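Local coordinates for uncharacterized protein (Leishmania infantum, PDB 4TYZ) that is of unknown function but carries a C-terminal GRAM domain of the PH-like clan, and may take part in sterol binding and transfer, at residues 55-59 with 60-64. Numbering follows the deposited sequence.
Sequences FSIEY and DEIKD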
loop_
_atom_site.group_PDB
_atom_site.type_symbol
_atom_site.label_atom_id
_atom_site.label_comp_id
_atom_site.label_asym_id
_atom_site.label_seq_id
_atom_site.Cartn_x
_atom_site.Cartn_y
_atom_site.Cartn_z
ATOM N N PHE A 55 1.187 8.003 -2.111
ATOM C CA PHE A 55 2.531 7.917 -1.558
ATOM C C PHE A 55 3.311 6.824 -2.267
ATOM O O PHE A 55 2.736 5.955 -2.918
ATOM C CB PHE A 55 2.512 7.675 -0.023
ATOM C CG PHE A 55 2.011 6.307 0.404
ATOM C CD1 PHE A 55 2.813 5.175 0.289
ATOM C CD2 PHE A 55 0.742 6.161 0.957
ATOM C CE1 PHE A 55 2.344 3.914 0.688
ATOM C CE2 PHE A 55 0.280 4.918 1.377
ATOM C CZ PHE A 55 1.070 3.795 1.237
ATOM N N SER A 56 4.630 6.881 -2.136
ATOM C CA SER A 56 5.475 5.769 -2.562
ATOM C C SER A 56 6.608 5.655 -1.577
ATOM O O SER A 56 7.205 6.664 -1.190
ATOM C CB SER A 56 6.007 5.960 -3.983
ATOM O OG SER A 56 6.749 7.165 -4.088
ATOM N N ILE A 57 6.894 4.428 -1.162
ATOM C CA ILE A 57 7.955 4.189 -0.205
ATOM C C ILE A 57 8.776 2.997 -0.671
ATOM O O ILE A 57 8.238 1.996 -1.135
ATOM C CB ILE A 57 7.388 3.970 1.217
ATOM C CG1 ILE A 57 8.526 3.710 2.202
ATOM C CG2 ILE A 57 6.397 2.850 1.242
ATOM C CD1 ILE A 57 8.119 3.895 3.624
ATOM N N GLU A 58 10.095 3.135 -0.610
ATOM C CA GLU A 58 10.969 2.044 -1.030
ATOM C C GLU A 58 10.975 0.965 0.049
ATOM O O GLU A 58 10.885 1.284 1.228
ATOM C CB GLU A 58 12.395 2.571 -1.265
ATOM C CG GLU A 58 12.988 2.292 -2.643
ATOM C CD GLU A 58 13.745 0.961 -2.724
ATOM O OE1 GLU A 58 13.714 0.179 -1.747
ATOM O OE2 GLU A 58 14.380 0.696 -3.774
ATOM N N TYR A 59 11.068 -0.309 -0.327
ATOM C CA TYR A 59 11.137 -1.336 0.710
ATOM C C TYR A 59 12.314 -1.119 1.660
ATOM O O TYR A 59 12.228 -1.497 2.835
ATOM C CB TYR A 59 11.213 -2.742 0.102
ATOM C CG TYR A 59 9.959 -3.063 -0.653
ATOM C CD1 TYR A 59 8.750 -3.221 0.011
ATOM C CD2 TYR A 59 9.976 -3.162 -2.040
ATOM C CE1 TYR A 59 7.580 -3.470 -0.707
ATOM C CE2 TYR A 59 8.828 -3.424 -2.750
ATOM C CZ TYR A 59 7.640 -3.575 -2.080
ATOM O OH TYR A 59 6.498 -3.838 -2.802
ATOM N N ASP A 60 13.391 -0.479 1.191
ATOM C CA ASP A 60 14.532 -0.269 2.080
ATOM C C ASP A 60 14.291 0.891 3.055
ATOM O O ASP A 60 15.146 1.195 3.888
ATOM C CB ASP A 60 15.862 -0.102 1.283
ATOM C CG ASP A 60 15.968 1.191 0.450
ATOM O OD1 ASP A 60 15.085 2.066 0.485
ATOM O OD2 ASP A 60 17.017 1.340 -0.244
ATOM N N GLU A 61 13.105 1.494 2.979
ATOM C CA GLU A 61 12.669 2.533 3.908
ATOM C C GLU A 61 11.674 1.992 4.941
ATOM O O GLU A 61 11.275 2.706 5.858
ATOM C CB GLU A 61 12.025 3.696 3.142
ATOM C CG GLU A 61 13.004 4.422 2.225
ATOM C CD GLU A 61 12.374 5.595 1.478
ATOM O OE1 GLU A 61 12.918 6.716 1.576
ATOM O OE2 GLU A 61 11.361 5.402 0.766
ATOM N N ILE A 62 11.277 0.737 4.772
ATOM C CA ILE A 62 10.241 0.134 5.618
ATOM C C ILE A 62 10.887 -0.667 6.742
ATOM O O ILE A 62 11.682 -1.568 6.494
ATOM C CB ILE A 62 9.305 -0.771 4.801
ATOM C CG1 ILE A 62 8.489 0.084 3.825
ATOM C CG2 ILE A 62 8.371 -1.569 5.726
ATOM C CD1 ILE A 62 7.624 -0.724 2.883
ATOM N N LYS A 63 10.542 -0.315 7.977
ATOM C CA LYS A 63 11.100 -0.974 9.154
ATOM C C LYS A 63 10.307 -2.213 9.566
ATOM O O LYS A 63 10.877 -3.212 10.023
ATOM C CB LYS A 63 11.160 0.023 10.323
ATOM C CG LYS A 63 11.665 -0.558 11.646
ATOM C CD LYS A 63 11.664 0.521 12.719
ATOM C CE LYS A 63 12.334 0.036 13.994
ATOM N NZ LYS A 63 12.489 1.137 14.984
ATOM N N ASP A 64 8.988 -2.152 9.412
ATOM C CA ASP A 64 8.123 -3.252 9.844
ATOM C C ASP A 64 6.793 -3.168 9.131
ATOM O O ASP A 64 6.380 -2.105 8.692
ATOM C CB ASP A 64 7.926 -3.229 11.370
ATOM C CG ASP A 64 7.489 -4.570 11.934
ATOM O OD1 ASP A 64 7.480 -5.572 11.182
ATOM O OD2 ASP A 64 7.178 -4.629 13.151
HETATM O O HOH W 1 10.152 7.645 -0.122
HETATM O O HOH W 2 14.015 -2.504 4.736
#
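A one-turn 3-10 segment in the PH-like fold of this GRAM domain links strand 54-58 to strand 62-67, the two outermost strands of the antiparallel sheet; Glu58 and Glu61 meet across it. Glu61 N donates to Glu58 O (2.8 Å), and one residue on, Ile62 N repeats the i to i+3 pattern on Tyr59 O (3.1 Å). The side chain of Glu61 makes a second link: with CG beside its own N (chi1 -65°) and the chain extended beyond, Glu58 N gives OE2 a nearly straight bond of 2.9 Å on the anti side. A water donates to the same OE2 and to Ser56 O. Glutamate suits this place, being long enough to accept an N-H three residues earlier. Glu58, bent at chi2 (-90°), accepts Asp60 N on OE1 at 3.0 Å, nearly along its C-O axis. Ile57, Tyr59 and Ile62 are buried: the branched apolar isoleucines pack CD1 of Ile57 on CG1 of Ile62 (3.8 Å), while Tyr59 lies beside Ile62, pointing the same way, its ring touching Gln106 and Trp107 of helix 96-107 and its OH bonding to Thr40 O. Bringing the acids together has a probable electrostatic cost, since Asp60 OD1 lies 3.2 Å from Glu58 OE1.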